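Local coordinates for protein TBC1 domain family member 22A (Homo sapiens, PDB 2QFZ) that may act as a GTPase-activating protein for Rab-family GTPases through its TBC domain, and forms homodimers and binds 14-3-3 proteins, at residues I110-M115 and G149-V154; M215-L220 and R248-L253; E221-R226 and V284-L289; R233-H238 and Q303-F308; T263-D268 and L324-A329. All blocks are in the same frame, centred on the assembly; numbering follows the deposited sequence.

Contact 1 (I110-M115 and G149-V154); sequences IDIPRM and GINDLV
Met115 and Asn151 both turn their CG into the slot between backbone N and carbonyl carbon (chi1 81° and 63°), and these torsions send the two side chains toward each other from opposite directions. The contact joins two signatures of the TBC fold: Asp111 and Arg114 belong to the IxxDxxR motif, and Gly149 closes the YxQG motif together with Tyr146 and Gln148. In relatives the arginine and glutamine of these motifs serve as the two fingers that promote GTP hydrolysis, and a similar role is probable here. Asn151 ND2 gives a weak but nearly straight N-H...S bond to Met115 SD (3.3 Å, 166°), which a soft, buried sulfur can accept. Beyond it, the bent end of Met115 brings CE tightly against Asn151 O at 3.1 Å and within 3.7 Å of Asp152 OD1. Asp152 has stronger partners in Arg256 and Asn252. Ile112 slides past Asn151, its CD1 packing on Asn151 CB at 3.5 Å. Asp111 OD2 bonds to Tyr146 OH, while OD1 pairs with Arg114 NH1 by charge alone, lying well off the guanidinium plane. Glycine suits position 149, because a CB would jam against the preceding carbonyl. Gly149 N donates to Asn151 OD1 at 2.8 Å, almost in line with that oxygen's C=O bond.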
# COMPACT_ATOMS: atom_id res chain seq x y z
N ILE A 110 5.12 -16.92 11.58
CA ILE A 110 6.55 -16.73 11.34
C ILE A 110 6.89 -15.35 10.78
O ILE A 110 7.88 -14.72 11.17
CB ILE A 110 7.08 -17.81 10.39
CG1 ILE A 110 7.12 -19.16 11.13
CG2 ILE A 110 8.49 -17.44 9.85
CD1 ILE A 110 7.04 -20.37 10.20
N ASP A 111 6.06 -14.89 9.85
CA ASP A 111 6.27 -13.61 9.18
C ASP A 111 5.90 -12.41 10.03
O ASP A 111 6.69 -11.47 10.10
CB ASP A 111 5.46 -13.54 7.88
CG ASP A 111 5.97 -14.51 6.80
OD1 ASP A 111 7.07 -15.10 6.98
OD2 ASP A 111 5.25 -14.68 5.80
N ILE A 112 4.72 -12.43 10.65
CA ILE A 112 4.24 -11.23 11.36
C ILE A 112 5.24 -10.77 12.39
O ILE A 112 5.69 -9.63 12.31
CB ILE A 112 2.78 -11.36 11.96
CG1 ILE A 112 1.74 -11.51 10.85
CG2 ILE A 112 2.44 -10.17 12.87
CD1 ILE A 112 2.19 -11.08 9.49
N PRO A 113 5.62 -11.64 13.36
CA PRO A 113 6.61 -11.27 14.40
C PRO A 113 7.90 -10.59 13.96
O PRO A 113 8.46 -9.84 14.76
CB PRO A 113 6.90 -12.60 15.07
CG PRO A 113 5.57 -13.28 15.04
CD PRO A 113 5.10 -13.00 13.62
N ARG A 114 8.35 -10.80 12.74
CA ARG A 114 9.62 -10.23 12.27
C ARG A 114 9.45 -9.18 11.18
O ARG A 114 10.43 -8.83 10.49
CB ARG A 114 10.57 -11.33 11.71
CG ARG A 114 10.35 -12.79 12.17
CD ARG A 114 10.83 -13.79 11.07
NE ARG A 114 10.30 -13.40 9.76
CZ ARG A 114 10.50 -14.06 8.61
NH1 ARG A 114 9.97 -13.56 7.48
NH2 ARG A 114 11.20 -15.21 8.58
N MET A 115 8.23 -8.67 10.98
CA MET A 115 8.01 -7.66 9.94
C MET A 115 8.26 -6.24 10.49
O MET A 115 8.43 -6.04 11.69
CB MET A 115 6.61 -7.81 9.30
CG MET A 115 5.47 -7.21 10.07
SD MET A 115 3.86 -7.70 9.44
CE MET A 115 3.50 -6.31 8.35
N GLY A 149 4.16 -10.83 1.88
CA GLY A 149 3.99 -9.57 1.13
C GLY A 149 2.62 -8.93 1.38
O GLY A 149 2.52 -7.71 1.61
N ILE A 150 1.56 -9.74 1.37
CA ILE A 150 0.24 -9.23 1.75
C ILE A 150 0.22 -8.72 3.20
O ILE A 150 -0.50 -7.79 3.50
CB ILE A 150 -0.90 -10.24 1.58
CG1 ILE A 150 -1.01 -10.70 0.15
CG2 ILE A 150 -2.26 -9.62 2.02
CD1 ILE A 150 -2.20 -11.60 -0.06
N ASN A 151 1.03 -9.30 4.08
CA ASN A 151 1.13 -8.82 5.47
C ASN A 151 1.52 -7.34 5.59
O ASN A 151 1.02 -6.64 6.47
CB ASN A 151 2.12 -9.73 6.28
CG ASN A 151 3.54 -9.69 5.73
OD1 ASN A 151 3.79 -10.07 4.59
ND2 ASN A 151 4.47 -9.21 6.54
N ASP A 152 2.40 -6.86 4.70
CA ASP A 152 2.77 -5.43 4.64
C ASP A 152 1.59 -4.50 4.27
O ASP A 152 1.47 -3.35 4.76
CB ASP A 152 3.88 -5.19 3.59
CG ASP A 152 5.30 -5.29 4.16
OD1 ASP A 152 5.50 -5.19 5.40
OD2 ASP A 152 6.24 -5.44 3.32
N LEU A 153 0.72 -4.97 3.41
CA LEU A 153 -0.39 -4.13 2.98
C LEU A 153 -1.40 -3.84 4.11
O LEU A 153 -2.21 -2.92 3.98
CB LEU A 153 -1.07 -4.73 1.74
CG LEU A 153 -0.13 -5.14 0.61
CD1 LEU A 153 -0.92 -5.66 -0.54
CD2 LEU A 153 0.79 -4.07 0.16
N VAL A 154 -1.31 -4.57 5.23
CA VAL A 154 -2.14 -4.29 6.41
C VAL A 154 -1.70 -2.98 7.08
O VAL A 154 -2.52 -2.22 7.56
CB VAL A 154 -2.05 -5.44 7.49
CG1 VAL A 154 -2.89 -5.08 8.76
CG2 VAL A 154 -2.48 -6.79 6.93

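Contact 2 (M215-L220 and R248-L253); sequences MKVKML and RWMNNL
Apolar contact dominates between Met250 and the helix face made by Lys216, Val217 and Leu220. CG of Met250 touches two partners, Val217 CG2 at 3.9 Å and Lys216 CB at 4.0 Å. A bend at chi2 (-48°) then swings the thioether along the opposing helix, bringing CE to within 4.2 Å of Leu220 CB. Of the Lys216 side chain it is the aliphatic root, CB, that touches; the rest leads the amine away from Met250. An alanine in place of Met250 would probably take the thioether away from Val217 CG2 and Leu220 CB and open a gap between the two helices. The flexible, unbranched thioether suits this site because it can follow an uneven helix surface.

The contact thus joins helices 211-227 and 242-251 of the all-helical TBC domain, and Met250 also touches His281 of helix 276-291. One backbone polar atom borders the patch: Lys216 O, which accepts from Leu220 N in the helix, has Met250 CE 3.7 Å away.

Hydrogen bonds gather where helix 242-251 ends. Asn251 ND2 donates to Asn252 OD1 at 3.1 Å from above its carbonyl plane, and also to Gln148 O. Asn251 OD1 accepts from Gln210 NE2.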
# COMPACT_ATOMS: atom_id res chain seq x y z
N MET A 215 3.86 -10.42 -15.00
CA MET A 215 3.35 -9.53 -16.00
C MET A 215 3.73 -8.08 -15.74
O MET A 215 4.20 -7.40 -16.64
CB MET A 215 1.82 -9.66 -16.09
CG MET A 215 1.22 -8.91 -17.31
SD MET A 215 1.85 -9.58 -18.87
CE MET A 215 1.09 -11.20 -18.87
N LYS A 216 3.53 -7.61 -14.51
CA LYS A 216 3.93 -6.23 -14.14
C LYS A 216 5.43 -5.96 -14.21
O LYS A 216 5.85 -4.86 -14.59
CB LYS A 216 3.41 -5.87 -12.76
CG LYS A 216 1.88 -5.73 -12.75
CD LYS A 216 1.27 -5.68 -11.35
CE LYS A 216 -0.25 -6.08 -11.43
NZ LYS A 216 -1.03 -5.34 -10.41
N VAL A 217 6.25 -6.93 -13.82
CA VAL A 217 7.70 -6.77 -13.96
C VAL A 217 8.12 -6.67 -15.44
O VAL A 217 9.05 -5.94 -15.79
CB VAL A 217 8.42 -7.88 -13.25
CG1 VAL A 217 9.93 -7.90 -13.59
CG2 VAL A 217 8.19 -7.74 -11.73
N LYS A 218 7.43 -7.40 -16.30
CA LYS A 218 7.73 -7.42 -17.75
C LYS A 218 7.27 -6.10 -18.38
O LYS A 218 7.99 -5.54 -19.19
CB LYS A 218 7.06 -8.65 -18.41
CG LYS A 218 7.20 -8.73 -19.90
CD LYS A 218 8.64 -8.69 -20.40
CE LYS A 218 8.69 -8.87 -21.92
NZ LYS A 218 10.08 -8.85 -22.46
N MET A 219 6.08 -5.61 -18.02
CA MET A 219 5.64 -4.29 -18.47
C MET A 219 6.54 -3.18 -17.95
O MET A 219 6.76 -2.22 -18.64
CB MET A 219 4.22 -4.00 -18.06
CG MET A 219 3.19 -4.93 -18.70
SD MET A 219 1.55 -4.36 -18.25
CE MET A 219 1.32 -5.19 -16.68
N LEU A 220 7.08 -3.33 -16.74
CA LEU A 220 8.08 -2.39 -16.22
C LEU A 220 9.31 -2.38 -17.11
O LEU A 220 9.91 -1.32 -17.37
CB LEU A 220 8.47 -2.69 -14.76
CG LEU A 220 9.65 -1.89 -14.17
CD1 LEU A 220 9.30 -0.43 -14.01
CD2 LEU A 220 10.14 -2.45 -12.85
N ARG A 248 9.87 -7.76 -5.53
CA ARG A 248 9.50 -7.15 -4.25
C ARG A 248 8.78 -5.79 -4.39
O ARG A 248 7.93 -5.45 -3.60
CB ARG A 248 10.73 -7.01 -3.37
CG ARG A 248 10.41 -7.09 -1.89
CD ARG A 248 11.67 -7.27 -1.08
NE ARG A 248 12.49 -6.08 -1.11
CZ ARG A 248 13.74 -6.01 -0.63
NH1 ARG A 248 14.33 -7.08 -0.10
NH2 ARG A 248 14.40 -4.89 -0.70
N TRP A 249 9.14 -5.01 -5.39
CA TRP A 249 8.54 -3.71 -5.62
C TRP A 249 7.03 -3.92 -5.94
O TRP A 249 6.22 -3.10 -5.59
CB TRP A 249 9.22 -2.97 -6.81
CG TRP A 249 10.71 -2.52 -6.62
CD1 TRP A 249 11.54 -2.90 -5.64
CD2 TRP A 249 11.47 -1.64 -7.47
NE1 TRP A 249 12.78 -2.33 -5.80
CE2 TRP A 249 12.75 -1.54 -6.93
CE3 TRP A 249 11.16 -0.88 -8.62
CZ2 TRP A 249 13.75 -0.77 -7.51
CZ3 TRP A 249 12.15 -0.08 -9.19
CH2 TRP A 249 13.43 -0.04 -8.63
N MET A 250 6.69 -4.99 -6.67
CA MET A 250 5.27 -5.26 -7.06
C MET A 250 4.50 -5.99 -5.96
O MET A 250 3.40 -5.60 -5.63
CB MET A 250 5.18 -6.12 -8.32
CG MET A 250 5.81 -5.50 -9.55
SD MET A 250 5.32 -3.80 -9.82
CE MET A 250 6.33 -3.37 -11.23
N ASN A 251 5.12 -7.03 -5.43
CA ASN A 251 4.57 -7.91 -4.39
C ASN A 251 4.22 -7.18 -3.08
O ASN A 251 3.18 -7.45 -2.46
CB ASN A 251 5.60 -9.02 -4.10
CG ASN A 251 5.03 -10.15 -3.28
OD1 ASN A 251 4.14 -10.90 -3.75
ND2 ASN A 251 5.54 -10.30 -2.05
N ASN A 252 5.10 -6.24 -2.70
CA ASN A 252 4.97 -5.47 -1.47
C ASN A 252 4.55 -4.00 -1.70
O ASN A 252 4.57 -3.20 -0.74
CB ASN A 252 6.31 -5.48 -0.70
CG ASN A 252 6.70 -6.90 -0.20
OD1 ASN A 252 7.02 -7.80 -0.99
ND2 ASN A 252 6.68 -7.08 1.12
N LEU A 253 4.26 -3.64 -2.96
CA LEU A 253 3.86 -2.27 -3.36
C LEU A 253 4.86 -1.19 -2.87
O LEU A 253 4.46 -0.14 -2.38
CB LEU A 253 2.43 -1.93 -2.94
CG LEU A 253 1.34 -2.71 -3.70
CD1 LEU A 253 0.00 -2.26 -3.18
CD2 LEU A 253 1.38 -2.53 -5.25

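Contact 3 (E221-R226 and V284-L289); sequences EELVSR and VCAAFL
The methyl of Ala286 meets Leu223 CD2 at 3.7 Å, with Leu223 CG slightly farther off, and has Val224 CG2 4.1 Å from it. That same Val224 methyl also touches Leu289 CD2 at 4.1 Å, the two side chains crossing at about a right angle. Alanine suits the point of nearest backbone approach, where the CA atoms of Val224 and Ala286 stand 6.2 Å apart, while the branched residues fill the flanks. CG2 of Val224 lies anti to the carbonyl carbon, the rotation that places this methyl between Ala286 and Leu289. Further out, Tyr242 touches Val224, Trp249 touches Leu289 and Phe336 lies against Leu223. On helix 211-227, Ser225 OG donates to Glu222 O at 2.7 Å, turning its hydroxyl back on its own helix. The axes of segments 221-226 and 284-289 pass 9.9 Å apart at a signed angle of -49°, consistent with ridges-into-grooves packing in the all-helical TBC fold.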
# COMPACT_ATOMS: atom_id res chain seq x y z
N GLU A 221 9.69 -3.57 -17.55
CA GLU A 221 10.85 -3.74 -18.38
C GLU A 221 10.60 -3.04 -19.73
O GLU A 221 11.45 -2.27 -20.19
CB GLU A 221 11.22 -5.24 -18.55
CG GLU A 221 12.30 -5.45 -19.61
CD GLU A 221 13.02 -6.81 -19.57
OE1 GLU A 221 12.55 -7.72 -18.85
OE2 GLU A 221 14.08 -6.93 -20.28
N GLU A 222 9.42 -3.27 -20.34
CA GLU A 222 9.06 -2.62 -21.61
C GLU A 222 8.97 -1.10 -21.48
O GLU A 222 9.30 -0.35 -22.42
CB GLU A 222 7.74 -3.15 -22.17
CG GLU A 222 7.70 -4.66 -22.42
CD GLU A 222 8.67 -5.10 -23.50
OE1 GLU A 222 8.27 -5.06 -24.69
OE2 GLU A 222 9.82 -5.51 -23.15
N LEU A 223 8.51 -0.63 -20.32
CA LEU A 223 8.38 0.80 -20.07
C LEU A 223 9.77 1.44 -19.95
O LEU A 223 10.07 2.40 -20.65
CB LEU A 223 7.54 1.02 -18.83
CG LEU A 223 7.34 2.41 -18.28
CD1 LEU A 223 6.84 3.37 -19.36
CD2 LEU A 223 6.36 2.26 -17.12
N VAL A 224 10.63 0.89 -19.12
CA VAL A 224 11.96 1.45 -18.94
C VAL A 224 12.86 1.37 -20.21
O VAL A 224 13.70 2.26 -20.45
CB VAL A 224 12.67 0.87 -17.69
CG1 VAL A 224 14.11 1.31 -17.64
CG2 VAL A 224 11.96 1.35 -16.43
N SER A 225 12.66 0.35 -21.03
CA SER A 225 13.37 0.28 -22.31
C SER A 225 13.05 1.49 -23.16
O SER A 225 13.91 1.95 -23.90
CB SER A 225 13.03 -0.99 -23.08
OG SER A 225 11.70 -1.02 -23.49
N ARG A 226 11.81 1.99 -23.04
CA ARG A 226 11.32 3.15 -23.80
C ARG A 226 11.67 4.50 -23.15
O ARG A 226 11.93 5.46 -23.86
CB ARG A 226 9.79 3.08 -24.02
CG ARG A 226 9.31 1.90 -24.86
CD ARG A 226 7.78 1.93 -25.03
N VAL A 284 5.14 4.58 -11.16
CA VAL A 284 5.88 4.96 -9.97
C VAL A 284 7.16 4.11 -9.87
O VAL A 284 8.25 4.63 -9.50
CB VAL A 284 5.00 4.87 -8.67
CG1 VAL A 284 5.84 5.11 -7.39
CG2 VAL A 284 3.85 5.86 -8.75
N CYS A 285 7.05 2.82 -10.19
CA CYS A 285 8.21 1.94 -10.20
C CYS A 285 9.28 2.40 -11.24
O CYS A 285 10.47 2.36 -10.97
CB CYS A 285 7.80 0.48 -10.42
SG CYS A 285 7.11 -0.34 -8.91
N ALA A 286 8.81 2.81 -12.41
CA ALA A 286 9.68 3.30 -13.48
C ALA A 286 10.41 4.57 -13.08
O ALA A 286 11.63 4.68 -13.26
CB ALA A 286 8.87 3.49 -14.77
N ALA A 287 9.67 5.51 -12.48
CA ALA A 287 10.25 6.74 -11.90
C ALA A 287 11.20 6.47 -10.72
O ALA A 287 12.24 7.15 -10.54
CB ALA A 287 9.15 7.72 -11.52
N PHE A 288 10.89 5.47 -9.91
CA PHE A 288 11.74 5.12 -8.78
C PHE A 288 13.10 4.62 -9.27
O PHE A 288 14.16 5.03 -8.76
CB PHE A 288 11.03 4.07 -7.93
CG PHE A 288 11.64 3.83 -6.61
CD1 PHE A 288 11.79 4.86 -5.69
CD2 PHE A 288 12.04 2.55 -6.25
CE1 PHE A 288 12.33 4.62 -4.41
CE2 PHE A 288 12.58 2.30 -4.98
CZ PHE A 288 12.73 3.32 -4.07
N LEU A 289 13.08 3.76 -10.28
CA LEU A 289 14.31 3.27 -10.87
C LEU A 289 15.20 4.41 -11.47
O LEU A 289 16.40 4.50 -11.17
CB LEU A 289 13.99 2.18 -11.91
CG LEU A 289 15.15 1.36 -12.46
CD1 LEU A 289 15.93 0.62 -11.40
CD2 LEU A 289 14.58 0.40 -13.49

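Contact 4 (R233-H238 and Q303-F308); sequences RHLDQH and QELLLF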
# COMPACT_ATOMS: atom_id res chain seq x y z
N ARG A 233 19.94 -0.89 -20.73
CA ARG A 233 21.09 -1.59 -21.28
C ARG A 233 22.20 -1.81 -20.28
O ARG A 233 22.87 -2.84 -20.33
CB ARG A 233 21.65 -0.84 -22.50
CG ARG A 233 20.66 -0.68 -23.60
CD ARG A 233 21.28 -0.20 -24.88
NE ARG A 233 20.28 -0.19 -25.94
CZ ARG A 233 20.51 0.12 -27.21
NH1 ARG A 233 21.73 0.47 -27.63
NH2 ARG A 233 19.49 0.09 -28.09
N HIS A 234 22.40 -0.86 -19.38
CA HIS A 234 23.33 -1.06 -18.30
C HIS A 234 22.90 -2.27 -17.42
O HIS A 234 23.74 -3.10 -17.01
CB HIS A 234 23.45 0.25 -17.51
CG HIS A 234 24.42 0.21 -16.38
ND1 HIS A 234 25.77 0.48 -16.53
CD2 HIS A 234 24.24 -0.05 -15.06
CE1 HIS A 234 26.37 0.39 -15.36
NE2 HIS A 234 25.47 0.06 -14.45
N LEU A 235 21.60 -2.41 -17.14
CA LEU A 235 21.14 -3.57 -16.32
C LEU A 235 21.47 -4.85 -17.09
O LEU A 235 21.99 -5.80 -16.51
CB LEU A 235 19.65 -3.49 -15.99
CG LEU A 235 19.27 -2.34 -15.06
CD1 LEU A 235 17.78 -2.24 -14.92
CD2 LEU A 235 19.91 -2.45 -13.71
N ASP A 236 21.19 -4.87 -18.38
CA ASP A 236 21.49 -6.02 -19.27
C ASP A 236 22.97 -6.30 -19.35
O ASP A 236 23.41 -7.43 -19.20
CB ASP A 236 20.95 -5.73 -20.69
CG ASP A 236 21.10 -6.93 -21.67
OD1 ASP A 236 20.66 -8.04 -21.36
OD2 ASP A 236 21.64 -6.73 -22.80
N GLN A 237 23.74 -5.24 -19.59
CA GLN A 237 25.21 -5.32 -19.63
C GLN A 237 25.76 -6.00 -18.36
O GLN A 237 26.68 -6.79 -18.40
CB GLN A 237 25.79 -3.90 -19.83
CG GLN A 237 27.29 -3.81 -20.14
CD GLN A 237 27.69 -4.59 -21.40
OE1 GLN A 237 26.97 -4.62 -22.40
NE2 GLN A 237 28.85 -5.24 -21.35
N HIS A 238 25.19 -5.70 -17.20
CA HIS A 238 25.72 -6.24 -15.94
C HIS A 238 24.90 -7.40 -15.36
O HIS A 238 24.99 -7.69 -14.18
CB HIS A 238 25.89 -5.09 -14.94
CG HIS A 238 26.87 -4.07 -15.42
ND1 HIS A 238 26.52 -3.04 -16.27
CD2 HIS A 238 28.22 -4.00 -15.28
CE1 HIS A 238 27.61 -2.37 -16.60
NE2 HIS A 238 28.65 -2.93 -16.02
N GLN A 303 27.17 -7.70 -8.30
CA GLN A 303 26.73 -7.97 -6.91
C GLN A 303 26.30 -6.69 -6.17
O GLN A 303 25.27 -6.66 -5.49
CB GLN A 303 27.87 -8.66 -6.13
CG GLN A 303 27.51 -9.16 -4.71
CD GLN A 303 28.76 -9.46 -3.84
OE1 GLN A 303 29.92 -9.33 -4.29
NE2 GLN A 303 28.52 -9.85 -2.58
N GLU A 304 27.10 -5.64 -6.29
CA GLU A 304 26.79 -4.36 -5.67
C GLU A 304 25.66 -3.64 -6.38
O GLU A 304 24.94 -2.89 -5.74
CB GLU A 304 28.04 -3.46 -5.62
CG GLU A 304 29.10 -3.94 -4.66
CD GLU A 304 30.21 -2.90 -4.42
OE1 GLU A 304 31.02 -3.10 -3.50
OE2 GLU A 304 30.29 -1.89 -5.13
N LEU A 305 25.54 -3.82 -7.70
CA LEU A 305 24.43 -3.25 -8.48
C LEU A 305 23.06 -3.79 -8.02
O LEU A 305 22.15 -3.03 -7.71
CB LEU A 305 24.59 -3.53 -9.97
CG LEU A 305 23.50 -2.93 -10.87
CD1 LEU A 305 23.26 -1.45 -10.60
CD2 LEU A 305 23.80 -3.18 -12.40
N LEU A 306 22.94 -5.11 -7.99
CA LEU A 306 21.77 -5.75 -7.42
C LEU A 306 21.53 -5.35 -5.93
O LEU A 306 20.42 -5.00 -5.58
CB LEU A 306 21.84 -7.29 -7.62
CG LEU A 306 20.64 -8.11 -7.15
CD1 LEU A 306 19.31 -7.47 -7.65
CD2 LEU A 306 20.74 -9.51 -7.57
N LEU A 307 22.56 -5.34 -5.08
CA LEU A 307 22.43 -4.89 -3.67
C LEU A 307 21.86 -3.51 -3.51
O LEU A 307 21.03 -3.31 -2.65
CB LEU A 307 23.74 -4.95 -2.89
CG LEU A 307 24.16 -6.38 -2.54
CD1 LEU A 307 25.70 -6.43 -2.43
CD2 LEU A 307 23.49 -6.91 -1.25
N PHE A 308 22.33 -2.58 -4.34
CA PHE A 308 21.88 -1.18 -4.39
C PHE A 308 20.39 -1.09 -4.78
O PHE A 308 19.62 -0.41 -4.12
CB PHE A 308 22.75 -0.39 -5.40
CG PHE A 308 22.37 1.04 -5.54
CD1 PHE A 308 22.64 1.95 -4.51
CD2 PHE A 308 21.75 1.52 -6.70
CE1 PHE A 308 22.28 3.29 -4.63
CE2 PHE A 308 21.38 2.86 -6.81
CZ PHE A 308 21.68 3.75 -5.76
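His234 O is gripped by two donors of His238, whose side chain, like that of His234, rests against Leu305. ND1 of His238 bonds at 2.9 Å with a fairly straight N-H (160°), and the backbone N at 3.0 Å arrives from the opposite face of the carbonyl plane. This double grip finishes helix 229-237 of the TBC fold: His238 is the first residue to leave helical geometry, and a histidine here can fold its ring back onto a carbonyl of the last turn. The bond fixes the ring's rotation, with the acceptor lying in the imidazole plane, and sets ND1 3.5 Å above the centre of the His234 ring. His234, with CG anti to its own N (chi1 -178°), reaches toward helix 293-298, touching Ile296 and Leu297, and NE2 makes a weak bond to Glu299 O. Against this scaffold, helix 302-309 contributes Leu305, whose branched end suits a surface made of both aliphatic and imidazole carbon. Val240 and Glu299 also border that leucine. One methyl makes all the closest approaches: Leu305 CD2 sits 3.8 Å from His238 CB, 4.1 Å from His234 CD2 and 4.2 Å from Leu235 CD2.

Contact 5 (T263-D268 and L324-A329); sequences TIRLWD and LLLAEA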
# COMPACT_ATOMS: atom_id res chain seq x y z
N THR A 263 5.01 5.52 2.27
CA THR A 263 3.99 4.62 1.68
C THR A 263 2.59 5.28 1.92
O THR A 263 1.74 5.32 1.03
CB THR A 263 4.06 3.21 2.30
OG1 THR A 263 5.30 2.55 1.94
CG2 THR A 263 2.82 2.30 1.90
N ILE A 264 2.39 5.86 3.10
CA ILE A 264 1.10 6.47 3.43
C ILE A 264 0.82 7.61 2.45
O ILE A 264 -0.24 7.69 1.87
CB ILE A 264 1.02 6.90 4.95
CG1 ILE A 264 0.92 5.67 5.79
CG2 ILE A 264 -0.15 7.90 5.19
CD1 ILE A 264 1.13 5.84 7.33
N ARG A 265 1.81 8.46 2.21
CA ARG A 265 1.64 9.53 1.26
C ARG A 265 1.35 9.08 -0.20
O ARG A 265 0.42 9.57 -0.88
CB ARG A 265 2.85 10.47 1.35
CG ARG A 265 2.86 11.59 0.37
CD ARG A 265 1.58 12.46 0.36
NE ARG A 265 1.67 13.36 -0.75
CZ ARG A 265 1.23 13.12 -1.98
NH1 ARG A 265 0.55 12.01 -2.28
NH2 ARG A 265 1.44 14.03 -2.92
N LEU A 266 2.18 8.16 -0.67
CA LEU A 266 2.02 7.46 -1.92
C LEU A 266 0.60 6.89 -2.08
O LEU A 266 -0.02 7.05 -3.15
CB LEU A 266 3.06 6.33 -1.97
CG LEU A 266 3.74 5.88 -3.27
CD1 LEU A 266 4.58 6.97 -3.92
CD2 LEU A 266 4.61 4.58 -3.00
N TRP A 267 0.05 6.28 -1.02
CA TRP A 267 -1.29 5.66 -1.14
C TRP A 267 -2.43 6.69 -1.22
O TRP A 267 -3.48 6.34 -1.74
CB TRP A 267 -1.56 4.57 -0.08
CG TRP A 267 -0.76 3.30 -0.26
CD1 TRP A 267 0.34 3.12 -1.04
CD2 TRP A 267 -0.98 2.06 0.39
NE1 TRP A 267 0.81 1.82 -0.92
CE2 TRP A 267 0.00 1.16 -0.04
CE3 TRP A 267 -1.96 1.60 1.28
CZ2 TRP A 267 0.05 -0.15 0.40
CZ3 TRP A 267 -1.90 0.30 1.72
CH2 TRP A 267 -0.92 -0.55 1.30
N ASP A 268 -2.21 7.95 -0.75
CA ASP A 268 -3.15 9.07 -0.98
C ASP A 268 -3.42 9.19 -2.49
O ASP A 268 -4.56 9.23 -2.97
CB ASP A 268 -2.62 10.42 -0.51
CG ASP A 268 -2.55 10.57 0.98
OD1 ASP A 268 -3.06 9.75 1.77
OD2 ASP A 268 -1.92 11.57 1.39
N LEU A 324 7.78 14.61 -5.70
CA LEU A 324 8.61 14.56 -6.92
C LEU A 324 8.47 13.23 -7.65
O LEU A 324 8.22 13.21 -8.85
CB LEU A 324 10.07 14.83 -6.58
CG LEU A 324 10.36 16.28 -6.18
N LEU A 325 8.60 12.11 -6.93
CA LEU A 325 8.43 10.79 -7.53
C LEU A 325 7.07 10.67 -8.26
O LEU A 325 6.97 10.18 -9.42
CB LEU A 325 8.61 9.70 -6.47
CG LEU A 325 8.63 8.24 -6.90
CD1 LEU A 325 9.86 8.00 -7.82
CD2 LEU A 325 8.63 7.30 -5.68
N LEU A 326 6.02 11.15 -7.62
CA LEU A 326 4.69 11.06 -8.23
C LEU A 326 4.54 11.97 -9.45
O LEU A 326 3.84 11.61 -10.42
CB LEU A 326 3.60 11.36 -7.19
CG LEU A 326 3.35 10.30 -6.12
CD1 LEU A 326 2.47 10.86 -4.91
CD2 LEU A 326 2.72 9.06 -6.73
N ALA A 327 5.18 13.14 -9.42
CA ALA A 327 5.15 14.08 -10.54
C ALA A 327 5.84 13.49 -11.78
O ALA A 327 5.31 13.56 -12.88
CB ALA A 327 5.76 15.49 -10.13
N GLU A 328 6.99 12.86 -11.57
CA GLU A 328 7.69 12.06 -12.59
C GLU A 328 6.89 10.87 -13.13
O GLU A 328 6.77 10.70 -14.34
CB GLU A 328 9.03 11.59 -12.01
CG GLU A 328 9.96 12.78 -11.79
CD GLU A 328 9.89 13.71 -13.02
OE1 GLU A 328 10.37 13.28 -14.10
OE2 GLU A 328 9.28 14.81 -12.92
N ALA A 329 6.31 10.08 -12.24
CA ALA A 329 5.42 8.95 -12.61
C ALA A 329 4.30 9.43 -13.54
O ALA A 329 4.00 8.80 -14.56
CB ALA A 329 4.82 8.32 -11.36
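Apolar contact joins Leu266 to two leucines: its CD1 lies 4.0 Å from Leu326 CD2 and 4.4 Å from Leu325 CD2. Leucine suits all three positions, since its forked end can span the wide separation of the segment axes, 11.1 Å at a crossing angle of -36°.

A mixed contact lies beside it. Leu326 CD1 approaches the Arg265 guanidinium obliquely, 3.5 Å from NH1 and 3.9 Å from NH2. Arg265 bends at chi2 (53°), which brings the group up to the leucine, and a hydrogen bond from NH1 to Thr269 OG1 steadies it. Replacing Leu326 by an alanine would probably take away the methyls that touch the guanidinium and Leu266 CD1, leaving a gap beside Leu325.

Helix 260-270 thus packs against helix 319-335, the last helix of the chain. Ile322 extends the contact by touching both Arg265 and Leu266, while Val284 of helix 276-291 fits against Leu266, Leu325 and Leu326, making a three-helix junction.

How the contacts relate
Contacts 1, 2 and 3 are wholly buried, whereas contacts 4 and 5 each include a partly exposed residue, His238 and Arg265, and contact 4 lies farthest from the chain's centre. Contacts 2 and 3 share helix 211-227 and abut where Trp249 meets Phe288 and Leu289; contact 3 in turn touches contact 5 through Leu325 and Ala329. Polar chemistry concentrates in contact 1, around the family's signature motifs, and passes to contact 2 through the Asp152–Asn252 bond. Contact 2 joins its segments by a thioether and aliphatic carbon, contact 3 by aliphatic carbon alone, while contacts 4 and 5 set leucine methyls beside imidazole or guanidinium, although contact 5 lies only about 11 Å from the chain's centre (measured between centres).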